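Local coordinates for uncharacterized protein (Parabacteroides distasonis, PDB 4Q34), which is probably an esterase of the alpha/beta-hydrolase family, its substrate unknown, at residues R4-D9 with F76-F81; Q39-A44 with R80-L85; F113-V118 with R256-E261. One frame throughout, in Å; residues are numbered along the deposited sequence. Where two conformers were deposited one is given.

How the interactions relate
Interactions 1 and 2 are neighbours, their centres about 7 Å apart. Interaction 1 brings strand 6-8 to the end of helix 72-78; interaction 2 pairs the end of strand 28-41 with the start of strand 83-87. They share Arg80 and Phe81, and residues 4-9 also hydrogen-bond to 39-44 through Met7 O and Val42 N. Both touch the second subunit, with a strand of which Leu6 and Val8 pair, so this region lies at the interface of the two-chain assembly. Interaction 3 follows later in the chain and joins helices 109-115 and 257-277 away from the interface; its centre lies about 35 Å from that of interaction 1 and about 34 Å from that of interaction 2.

Interaction 1 of 3, residues R4-D9 with F76-F81; sequences RVLMVD and FLRRRF
In one of its two deposited conformers, Arg4 stacks face to face on the like-charged Arg78. Their guanidinium groups have centres 3.6 Å apart and planes at 24°, each CZ lying over the centre of the other group, while the side chains cross at about a right angle. The repulsion is probably offset by Glu70, whose OE1 forms a salt bridge with Arg78 NH1 and a long, weak ion pair with Arg4 NH2. Arginine suits this place because its flat, delocalised cation can stack and still donate N-H groups at its rim.

Two waters bridge the segments. In the same conformer, one accepts from Arg4 NH1 at 3.2 Å and, weakly, from Arg78 NH1; the other accepts from Arg78 NH2 at 3.1 Å and donates weakly to Arg4 O.

Apolar contacts follow farther along the strand. Leu6 CD2 sits 3.7 Å from Arg78 CB and meets the guanidinium face turned from Arg4, so Arg78 is held between a cation and a methyl group. Leu77 reaches toward the strand with CG anti to its backbone N (chi1 -178°), and its CD2 lies 4.0 Å from Val8 CG2 and 4.2 Å from Leu6 CD2. Branched aliphatic residues suit this buried layer.

Helix 72-78 ends in a Schellman motif, with Arg80 at positive phi, Phe81 N bonded to Phe76 O and Arg80 N to Leu77 O. Beyond it, Phe76 packs on helix 306-319 and Leu77 on Gln39 and Pro41 of strand 28-41, while Leu6 and Val8 pair antiparallel with a strand of the second subunit, continuing the sheet across the interface.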
loop_
_atom_site.group_PDB
_atom_site.type_symbol
_atom_site.label_atom_id
_atom_site.label_comp_id
_atom_site.label_asym_id
_atom_site.label_seq_id
_atom_site.Cartn_x
_atom_site.Cartn_y
_atom_site.Cartn_z
ATOM N N ARG A 4 -7.366 -24.623 -1.993
ATOM C CA ARG A 4 -6.017 -24.636 -1.403
ATOM C C ARG A 4 -5.928 -23.584 -0.289
ATOM O O ARG A 4 -6.776 -22.666 -0.220
ATOM C CB ARG A 4 -4.930 -24.435 -2.464
ATOM C CG ARG A 4 -4.887 -25.538 -3.518
ATOM C CD ARG A 4 -4.027 -25.132 -4.700
ATOM N NE ARG A 4 -4.439 -23.839 -5.233
ATOM C CZ ARG A 4 -3.684 -23.074 -6.018
ATOM N NH1 ARG A 4 -2.454 -23.472 -6.352
ATOM N NH2 ARG A 4 -4.147 -21.898 -6.442
ATOM N N VAL A 5 -4.928 -23.750 0.604
ATOM C CA VAL A 5 -4.790 -22.893 1.806
ATOM C C VAL A 5 -3.349 -22.458 2.042
ATOM O O VAL A 5 -2.419 -23.284 2.068
ATOM C CB VAL A 5 -5.338 -23.593 3.069
ATOM C CG1 VAL A 5 -5.086 -22.779 4.342
ATOM C CG2 VAL A 5 -6.826 -23.863 2.903
ATOM N N LEU A 6 -3.169 -21.153 2.239
ATOM C CA LEU A 6 -1.857 -20.601 2.508
ATOM C C LEU A 6 -1.709 -20.626 4.029
ATOM O O LEU A 6 -2.585 -20.117 4.727
ATOM C CB LEU A 6 -1.753 -19.190 1.970
ATOM C CG LEU A 6 -1.893 -19.036 0.469
ATOM C CD1 LEU A 6 -2.222 -17.588 0.126
ATOM C CD2 LEU A 6 -0.588 -19.463 -0.189
HETATM N N MSE A 7 -0.666 -21.307 4.499
HETATM C CA MSE A 7 -0.427 -21.495 5.935
HETATM C C MSE A 7 0.577 -20.434 6.326
HETATM O O MSE A 7 1.794 -20.580 6.141
HETATM C CB MSE A 7 0.000 -22.936 6.252
HETATM C CG MSE A 7 -1.043 -23.941 5.763
HETATM SE SE MSE A 7 -0.511 -25.781 6.219
HETATM C CE MSE A 7 -0.105 -25.545 8.137
ATOM N N VAL A 8 0.073 -19.345 6.870
ATOM C CA VAL A 8 0.917 -18.181 7.209
ATOM C C VAL A 8 1.352 -18.219 8.679
ATOM O O VAL A 8 0.574 -18.041 9.567
ATOM C CB VAL A 8 0.186 -16.865 6.869
ATOM C CG1 VAL A 8 1.062 -15.668 7.226
ATOM C CG2 VAL A 8 -0.207 -16.839 5.390
ATOM N N ASP A 9 2.630 -18.449 8.900
ATOM C CA ASP A 9 3.222 -18.516 10.233
ATOM C C ASP A 9 3.338 -17.104 10.860
ATOM O O ASP A 9 3.127 -16.921 12.051
ATOM C CB ASP A 9 4.628 -19.117 10.068
ATOM C CG ASP A 9 5.173 -19.715 11.312
ATOM O OD1 ASP A 9 4.415 -19.933 12.285
ATOM O OD2 ASP A 9 6.387 -19.988 11.261
ATOM N N PHE A 76 4.510 -17.810 -4.655
ATOM C CA PHE A 76 5.751 -18.144 -3.964
ATOM C C PHE A 76 5.574 -18.395 -2.481
ATOM O O PHE A 76 6.305 -19.200 -1.935
ATOM C CB PHE A 76 6.872 -17.156 -4.307
ATOM C CG PHE A 76 7.401 -17.403 -5.693
ATOM C CD1 PHE A 76 8.280 -18.462 -5.916
ATOM C CD2 PHE A 76 6.876 -16.724 -6.776
ATOM C CE1 PHE A 76 8.707 -18.761 -7.181
ATOM C CE2 PHE A 76 7.299 -17.018 -8.085
ATOM C CZ PHE A 76 8.202 -18.047 -8.284
ATOM N N LEU A 77 4.559 -17.772 -1.864
ATOM C CA LEU A 77 4.210 -18.100 -0.487
ATOM C C LEU A 77 3.746 -19.550 -0.409
ATOM O O LEU A 77 4.146 -20.285 0.503
ATOM C CB LEU A 77 3.091 -17.167 0.002
ATOM C CG LEU A 77 2.667 -17.365 1.453
ATOM C CD1 LEU A 77 3.843 -17.126 2.381
ATOM C CD2 LEU A 77 1.500 -16.433 1.761
ATOM N N ARG A 78 2.943 -19.969 -1.375
ATOM C CA ARG A 78 2.460 -21.362 -1.432
ATOM C C ARG A 78 3.606 -22.360 -1.603
ATOM O O ARG A 78 3.556 -23.496 -1.094
ATOM C CB ARG A 78 1.412 -21.517 -2.537
ATOM C CG ARG A 78 0.763 -22.878 -2.505
ATOM C CD ARG A 78 -0.408 -22.942 -3.478
ATOM N NE ARG A 78 -1.516 -22.113 -3.005
ATOM C CZ ARG A 78 -1.911 -20.983 -3.579
ATOM N NH1 ARG A 78 -1.354 -20.576 -4.710
ATOM N NH2 ARG A 78 -2.915 -20.305 -3.035
ATOM N N ARG A 79 4.643 -21.937 -2.286
ATOM C CA ARG A 79 5.855 -22.720 -2.511
ATOM C C ARG A 79 6.873 -22.643 -1.373
ATOM O O ARG A 79 8.022 -23.058 -1.519
ATOM C CB ARG A 79 6.470 -22.278 -3.834
ATOM C CG ARG A 79 5.572 -22.592 -5.017
ATOM C CD ARG A 79 6.093 -22.119 -6.362
ATOM N NE ARG A 79 5.062 -22.382 -7.381
ATOM C CZ ARG A 79 5.276 -22.548 -8.679
ATOM N NH1 ARG A 79 6.504 -22.458 -9.200
ATOM N NH2 ARG A 79 4.227 -22.799 -9.461
ATOM N N ARG A 80 6.425 -22.058 -0.272
ATOM C CA ARG A 80 7.118 -22.010 1.013
ATOM C C ARG A 80 8.259 -21.021 1.110
ATOM O O ARG A 80 9.160 -21.217 1.907
ATOM C CB ARG A 80 7.562 -23.403 1.460
ATOM C CG ARG A 80 6.409 -24.375 1.635
ATOM C CD ARG A 80 6.782 -25.539 2.568
ATOM N NE ARG A 80 8.240 -25.667 2.716
ATOM C CZ ARG A 80 9.050 -26.404 1.954
ATOM N NH1 ARG A 80 8.580 -27.166 0.971
ATOM N NH2 ARG A 80 10.347 -26.393 2.198
ATOM N N PHE A 81 8.236 -19.979 0.276
ATOM C CA PHE A 81 9.160 -18.870 0.438
ATOM C C PHE A 81 8.519 -17.780 1.314
ATOM O O PHE A 81 7.330 -17.447 1.148
ATOM C CB PHE A 81 9.536 -18.226 -0.893
ATOM C CG PHE A 81 10.355 -19.092 -1.809
ATOM C CD1 PHE A 81 9.719 -19.985 -2.666
ATOM C CD2 PHE A 81 11.746 -18.999 -1.844
ATOM C CE1 PHE A 81 10.454 -20.763 -3.535
ATOM C CE2 PHE A 81 12.483 -19.757 -2.739
ATOM C CZ PHE A 81 11.820 -20.642 -3.588
HETATM O O HOH W 1 -0.205 -21.514 -7.409
HETATM O O HOH W 2 -4.990 -20.402 -0.792
#

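Interaction 2 of 3, residues Q39-A44 with R80-L85; sequences QKPVGA and RFCVYL
Gln39 and Val83 form an antiparallel hydrogen-bonded pair: Gln39 N gives to Val83 O at 2.9 Å, and Val83 N returns a bond to Gln39 O at 3.0 Å. Farther along, Arg80 NE donates to Gly43 O at 2.8 Å, almost straight (178°). A nearly eclipsed chi3 (-18°) places NE there. The oxygen lies in the guanidinium plane, although the donor stands above the carbonyl plane.

Around these bonds, Cys82 SG, in one of two deposited conformers, lies against Ala44 CB (3.5 Å) and Lys40 CG (3.8 Å); a short side chain with a large, polarisable sulphur can touch both. Pro41 CG rests 3.4 Å from Arg80 C, and its CD packs by Phe81 O. Lys40 CE makes only van der Waals contact with Tyr84 OH, which hydrogen-bonds a glycerol probably left from crystallisation.

In the alpha/beta-hydrolase fold the central sheet is largely parallel; strand 28-41 joins it antiparallel to strand 83-87. The chain leaves it through a type II turn from Pro41 to Ala44, where Gly43 takes positive phi, which glycine adopts easily.

Farther out, Leu77 of helix 72-78 packs against Gln39 and Pro41, and the Gln39 amide bonds Gln11 of its own chain and Gln11 of the second subunit.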
loop_
_atom_site.group_PDB
_atom_site.type_symbol
_atom_site.label_atom_id
_atom_site.label_comp_id
_atom_site.label_asym_id
_atom_site.label_seq_id
_atom_site.Cartn_x
_atom_site.Cartn_y
_atom_site.Cartn_z
ATOM N N GLN A 39 5.098 -11.947 4.356
ATOM C CA GLN A 39 4.450 -13.153 4.891
ATOM C C GLN A 39 5.455 -14.267 4.923
ATOM O O GLN A 39 6.190 -14.472 3.938
ATOM C CB GLN A 39 3.279 -13.529 3.956
ATOM C CG GLN A 39 2.201 -12.473 3.842
ATOM C CD GLN A 39 1.033 -12.919 3.005
ATOM O OE1 GLN A 39 1.127 -13.045 1.766
ATOM N NE2 GLN A 39 -0.097 -13.099 3.654
ATOM N N LYS A 40 5.515 -14.979 6.062
ATOM C CA LYS A 40 6.389 -16.122 6.255
ATOM C C LYS A 40 5.505 -17.362 6.333
ATOM O O LYS A 40 4.617 -17.437 7.193
ATOM C CB LYS A 40 7.155 -16.014 7.586
ATOM C CG LYS A 40 7.923 -14.724 7.732
ATOM C CD LYS A 40 9.042 -14.849 8.761
ATOM C CE LYS A 40 9.752 -13.509 8.941
ATOM N NZ LYS A 40 10.593 -13.472 10.176
ATOM N N PRO A 41 5.687 -18.305 5.418
ATOM C CA PRO A 41 4.945 -19.554 5.478
ATOM C C PRO A 41 5.475 -20.509 6.522
ATOM O O PRO A 41 6.644 -20.423 6.940
ATOM C CB PRO A 41 5.111 -20.132 4.092
ATOM C CG PRO A 41 6.453 -19.634 3.622
ATOM C CD PRO A 41 6.681 -18.298 4.329
ATOM N N VAL A 42 4.604 -21.402 6.959
ATOM C CA VAL A 42 5.037 -22.562 7.718
ATOM C C VAL A 42 6.063 -23.326 6.898
ATOM O O VAL A 42 5.885 -23.537 5.693
ATOM C CB VAL A 42 3.851 -23.471 8.076
ATOM C CG1 VAL A 42 4.308 -24.801 8.714
ATOM C CG2 VAL A 42 2.921 -22.757 9.047
ATOM N N GLY A 43 7.157 -23.674 7.558
ATOM C CA GLY A 43 8.222 -24.437 6.928
ATOM C C GLY A 43 9.006 -23.662 5.871
ATOM O O GLY A 43 9.431 -24.244 4.875
ATOM N N ALA A 44 9.185 -22.356 6.095
ATOM C CA ALA A 44 9.832 -21.472 5.137
ATOM C C ALA A 44 11.245 -21.918 4.756
ATOM O O ALA A 44 12.020 -22.408 5.592
ATOM C CB ALA A 44 9.877 -20.058 5.661
ATOM N N ARG A 80 6.425 -22.058 -0.272
ATOM C CA ARG A 80 7.118 -22.010 1.013
ATOM C C ARG A 80 8.259 -21.021 1.110
ATOM O O ARG A 80 9.160 -21.217 1.907
ATOM C CB ARG A 80 7.562 -23.403 1.460
ATOM C CG ARG A 80 6.409 -24.375 1.635
ATOM C CD ARG A 80 6.782 -25.539 2.568
ATOM N NE ARG A 80 8.240 -25.667 2.716
ATOM C CZ ARG A 80 9.050 -26.404 1.954
ATOM N NH1 ARG A 80 8.580 -27.166 0.971
ATOM N NH2 ARG A 80 10.347 -26.393 2.198
ATOM N N PHE A 81 8.236 -19.979 0.276
ATOM C CA PHE A 81 9.160 -18.870 0.438
ATOM C C PHE A 81 8.519 -17.780 1.314
ATOM O O PHE A 81 7.330 -17.447 1.148
ATOM C CB PHE A 81 9.536 -18.226 -0.893
ATOM C CG PHE A 81 10.355 -19.092 -1.809
ATOM C CD1 PHE A 81 9.719 -19.985 -2.666
ATOM C CD2 PHE A 81 11.746 -18.999 -1.844
ATOM C CE1 PHE A 81 10.454 -20.763 -3.535
ATOM C CE2 PHE A 81 12.483 -19.757 -2.739
ATOM C CZ PHE A 81 11.820 -20.642 -3.588
ATOM N N CYS A 82 9.338 -17.179 2.188
ATOM C CA CYS A 82 9.008 -15.875 2.768
ATOM C C CYS A 82 8.999 -14.867 1.657
ATOM O O CYS A 82 9.946 -14.831 0.858
ATOM C CB CYS A 82 9.999 -15.418 3.842
ATOM S SG CYS A 82 10.117 -16.560 5.212
ATOM N N VAL A 83 7.952 -14.060 1.604
ATOM C CA VAL A 83 7.810 -13.097 0.551
ATOM C C VAL A 83 7.682 -11.690 1.167
ATOM O O VAL A 83 6.812 -11.469 2.011
ATOM C CB VAL A 83 6.584 -13.389 -0.334
ATOM C CG1 VAL A 83 6.303 -12.249 -1.260
ATOM C CG2 VAL A 83 6.746 -14.703 -1.104
ATOM N N TYR A 84 8.505 -10.755 0.665
ATOM C CA TYR A 84 8.514 -9.367 1.055
ATOM C C TYR A 84 8.123 -8.535 -0.144
ATOM O O TYR A 84 8.830 -8.500 -1.140
ATOM C CB TYR A 84 9.908 -8.948 1.560
ATOM C CG TYR A 84 10.264 -9.552 2.864
ATOM C CD1 TYR A 84 10.597 -10.884 2.954
ATOM C CD2 TYR A 84 10.227 -8.783 4.041
ATOM C CE1 TYR A 84 10.890 -11.462 4.198
ATOM C CE2 TYR A 84 10.532 -9.348 5.270
ATOM C CZ TYR A 84 10.841 -10.676 5.343
ATOM O OH TYR A 84 11.133 -11.200 6.576
ATOM N N LEU A 85 6.964 -7.901 -0.075
ATOM C CA LEU A 85 6.496 -7.005 -1.145
ATOM C C LEU A 85 6.796 -5.570 -0.716
ATOM O O LEU A 85 6.481 -5.189 0.417
ATOM C CB LEU A 85 4.978 -7.167 -1.375
ATOM C CG LEU A 85 4.410 -8.383 -2.153
ATOM C CD1 LEU A 85 3.145 -8.015 -2.900
ATOM C CD2 LEU A 85 5.397 -8.998 -3.137
#

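Interaction 3 of 3, residues F113-V118 with R256-E261; sequences FNRFRV and RPELYE
Asn114 and Leu259 meet where helix 109-115 ends against the first turn of helix 257-277. Leu259 CG lies 3.4 Å from the backbone oxygen Asn114 O, and its CD1 is 4.0 Å from Asn114 CB, so the branched leucine packs against both the last-turn carbonyl and the Asn114 CB.

Arg115 carries the polar part. Its chain bends at chi2 (58°), placing CD 3.4 Å from Glu258 OE1. NH1 and NH2 both grip Glu261 OE1, at 2.9 Å and 3.0 Å, in an end-on salt bridge. NH1 also donates to Glu258 O at 3.0 Å, so one nitrogen ties together a carboxylate and a backbone carbonyl. Arginine suits this role, having several N-H groups in one plane. Glu261 OE2 is held in turn by Leu220 N, and Glu258 OE1 hydrogen-bonds a glycerol that probably came from crystallisation.

Arg117 takes positive phi in the Schellman motif that ends its helix. Its CG touches Leu259 CD2 at 3.9 Å, while its charged end turns to Glu199 in a salt bridge and to Asp248 O.

The arrangement is a helix C-terminus, closed by a Schellman motif, docked on the first turn of helix 257-277, which follows the N-cap residue Arg256, within the alpha/beta-hydrolase domain.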
loop_
_atom_site.group_PDB
_atom_site.type_symbol
_atom_site.label_atom_id
_atom_site.label_comp_id
_atom_site.label_asym_id
_atom_site.label_seq_id
_atom_site.Cartn_x
_atom_site.Cartn_y
_atom_site.Cartn_z
ATOM N N PHE A 113 -0.134 1.287 -22.583
ATOM C CA PHE A 113 -0.607 0.017 -23.190
ATOM C C PHE A 113 0.412 -0.471 -24.211
ATOM O O PHE A 113 0.813 -1.619 -24.218
ATOM C CB PHE A 113 -1.965 0.299 -23.813
ATOM C CG PHE A 113 -2.629 -0.865 -24.483
ATOM C CD1 PHE A 113 -2.365 -1.173 -25.806
ATOM C CD2 PHE A 113 -3.612 -1.599 -23.814
ATOM C CE1 PHE A 113 -3.034 -2.214 -26.444
ATOM C CE2 PHE A 113 -4.289 -2.626 -24.454
ATOM C CZ PHE A 113 -3.999 -2.930 -25.765
ATOM N N ASN A 114 0.837 0.433 -25.085
ATOM C CA ASN A 114 1.875 0.106 -26.071
ATOM C C ASN A 114 3.237 -0.177 -25.459
ATOM O O ASN A 114 3.877 -1.149 -25.798
ATOM C CB ASN A 114 2.033 1.264 -27.052
ATOM C CG ASN A 114 0.865 1.403 -27.983
ATOM O OD1 ASN A 114 -0.240 0.976 -27.689
ATOM N ND2 ASN A 114 1.106 2.023 -29.120
ATOM N N ARG A 115 3.665 0.687 -24.529
ATOM C CA ARG A 115 4.953 0.569 -23.864
ATOM C C ARG A 115 5.106 -0.777 -23.148
ATOM O O ARG A 115 6.204 -1.329 -23.071
ATOM C CB ARG A 115 5.073 1.688 -22.820
ATOM C CG ARG A 115 6.288 1.621 -21.937
ATOM C CD ARG A 115 7.563 1.644 -22.763
ATOM N NE ARG A 115 8.753 1.889 -21.944
ATOM C CZ ARG A 115 9.964 2.095 -22.464
ATOM N NH1 ARG A 115 10.141 2.078 -23.781
ATOM N NH2 ARG A 115 10.988 2.350 -21.667
ATOM N N PHE A 116 3.991 -1.282 -22.628
ATOM C CA PHE A 116 3.950 -2.569 -21.917
ATOM C C PHE A 116 3.752 -3.776 -22.833
ATOM O O PHE A 116 3.737 -4.921 -22.373
ATOM C CB PHE A 116 2.872 -2.533 -20.827
ATOM C CG PHE A 116 3.178 -1.576 -19.685
ATOM C CD1 PHE A 116 4.492 -1.148 -19.432
ATOM C CD2 PHE A 116 2.160 -1.108 -18.868
ATOM C CE1 PHE A 116 4.780 -0.315 -18.367
ATOM C CE2 PHE A 116 2.449 -0.270 -17.805
ATOM C CZ PHE A 116 3.755 0.110 -17.544
ATOM N N ARG A 117 3.582 -3.482 -24.125
ATOM C CA ARG A 117 3.472 -4.466 -25.174
ATOM C C ARG A 117 2.254 -5.367 -24.966
ATOM O O ARG A 117 2.281 -6.564 -25.234
ATOM C CB ARG A 117 4.770 -5.237 -25.318
ATOM C CG ARG A 117 5.995 -4.355 -25.563
ATOM C CD ARG A 117 7.197 -5.076 -26.210
ATOM N NE ARG A 117 7.369 -6.405 -25.623
ATOM C CZ ARG A 117 7.897 -6.647 -24.436
ATOM N NH1 ARG A 117 8.364 -5.655 -23.693
ATOM N NH2 ARG A 117 7.894 -7.876 -23.956
ATOM N N VAL A 118 1.150 -4.768 -24.562
ATOM C CA VAL A 118 -0.138 -5.477 -24.578
ATOM C C VAL A 118 -0.635 -5.496 -26.024
ATOM O O VAL A 118 -1.282 -6.431 -26.447
ATOM C CB VAL A 118 -1.179 -4.798 -23.671
ATOM C CG1 VAL A 118 -2.500 -5.549 -23.669
ATOM C CG2 VAL A 118 -0.649 -4.710 -22.245
ATOM N N ARG A 256 8.356 2.214 -33.681
ATOM C CA ARG A 256 7.777 2.641 -32.420
ATOM C C ARG A 256 8.760 2.419 -31.255
ATOM O O ARG A 256 8.825 1.317 -30.696
ATOM C CB ARG A 256 6.487 1.857 -32.149
ATOM C CG ARG A 256 5.380 2.118 -33.169
ATOM C CD ARG A 256 4.275 1.106 -32.986
ATOM N NE ARG A 256 3.121 1.341 -33.861
ATOM C CZ ARG A 256 2.198 2.291 -33.682
ATOM N NH1 ARG A 256 2.273 3.153 -32.677
ATOM N NH2 ARG A 256 1.197 2.401 -34.551
ATOM N N PRO A 257 9.526 3.466 -30.898
ATOM C CA PRO A 257 10.522 3.422 -29.821
ATOM C C PRO A 257 9.954 2.967 -28.485
ATOM O O PRO A 257 10.673 2.332 -27.712
ATOM C CB PRO A 257 11.009 4.873 -29.712
ATOM C CG PRO A 257 10.783 5.450 -31.073
ATOM C CD PRO A 257 9.628 4.705 -31.697
ATOM N N GLU A 258 8.684 3.275 -28.204
ATOM C CA GLU A 258 8.070 2.776 -26.970
ATOM C C GLU A 258 8.182 1.244 -26.863
ATOM O O GLU A 258 8.330 0.723 -25.753
ATOM C CB GLU A 258 6.608 3.185 -26.839
ATOM C CG GLU A 258 6.355 4.682 -26.698
ATOM C CD GLU A 258 6.583 5.262 -25.296
ATOM O OE1 GLU A 258 6.902 4.545 -24.328
ATOM O OE2 GLU A 258 6.433 6.493 -25.159
ATOM N N LEU A 259 8.110 0.535 -27.990
ATOM C CA LEU A 259 8.285 -0.912 -27.980
ATOM C C LEU A 259 9.719 -1.346 -28.326
ATOM O O LEU A 259 10.234 -2.333 -27.755
ATOM C CB LEU A 259 7.293 -1.582 -28.911
ATOM C CG LEU A 259 5.789 -1.522 -28.525
ATOM C CD1 LEU A 259 5.070 -0.337 -29.130
ATOM C CD2 LEU A 259 5.110 -2.804 -28.984
ATOM N N TYR A 260 10.367 -0.620 -29.225
ATOM C CA TYR A 260 11.678 -1.049 -29.726
ATOM C C TYR A 260 12.760 -0.938 -28.673
ATOM O O TYR A 260 13.697 -1.706 -28.674
ATOM C CB TYR A 260 12.068 -0.327 -31.031
ATOM C CG TYR A 260 13.286 -0.924 -31.692
ATOM C CD1 TYR A 260 13.215 -2.148 -32.346
ATOM C CD2 TYR A 260 14.513 -0.302 -31.613
ATOM C CE1 TYR A 260 14.323 -2.727 -32.917
ATOM C CE2 TYR A 260 15.637 -0.872 -32.196
ATOM C CZ TYR A 260 15.528 -2.090 -32.848
ATOM O OH TYR A 260 16.636 -2.670 -33.422
ATOM N N GLU A 261 12.594 -0.034 -27.726
ATOM C CA GLU A 261 13.536 0.052 -26.629
ATOM C C GLU A 261 13.704 -1.288 -25.949
ATOM O O GLU A 261 14.799 -1.580 -25.500
ATOM C CB GLU A 261 13.106 1.092 -25.614
ATOM C CG GLU A 261 13.315 2.491 -26.148
ATOM C CD GLU A 261 13.196 3.585 -25.094
ATOM O OE1 GLU A 261 12.784 3.299 -23.942
ATOM O OE2 GLU A 261 13.531 4.738 -25.439
#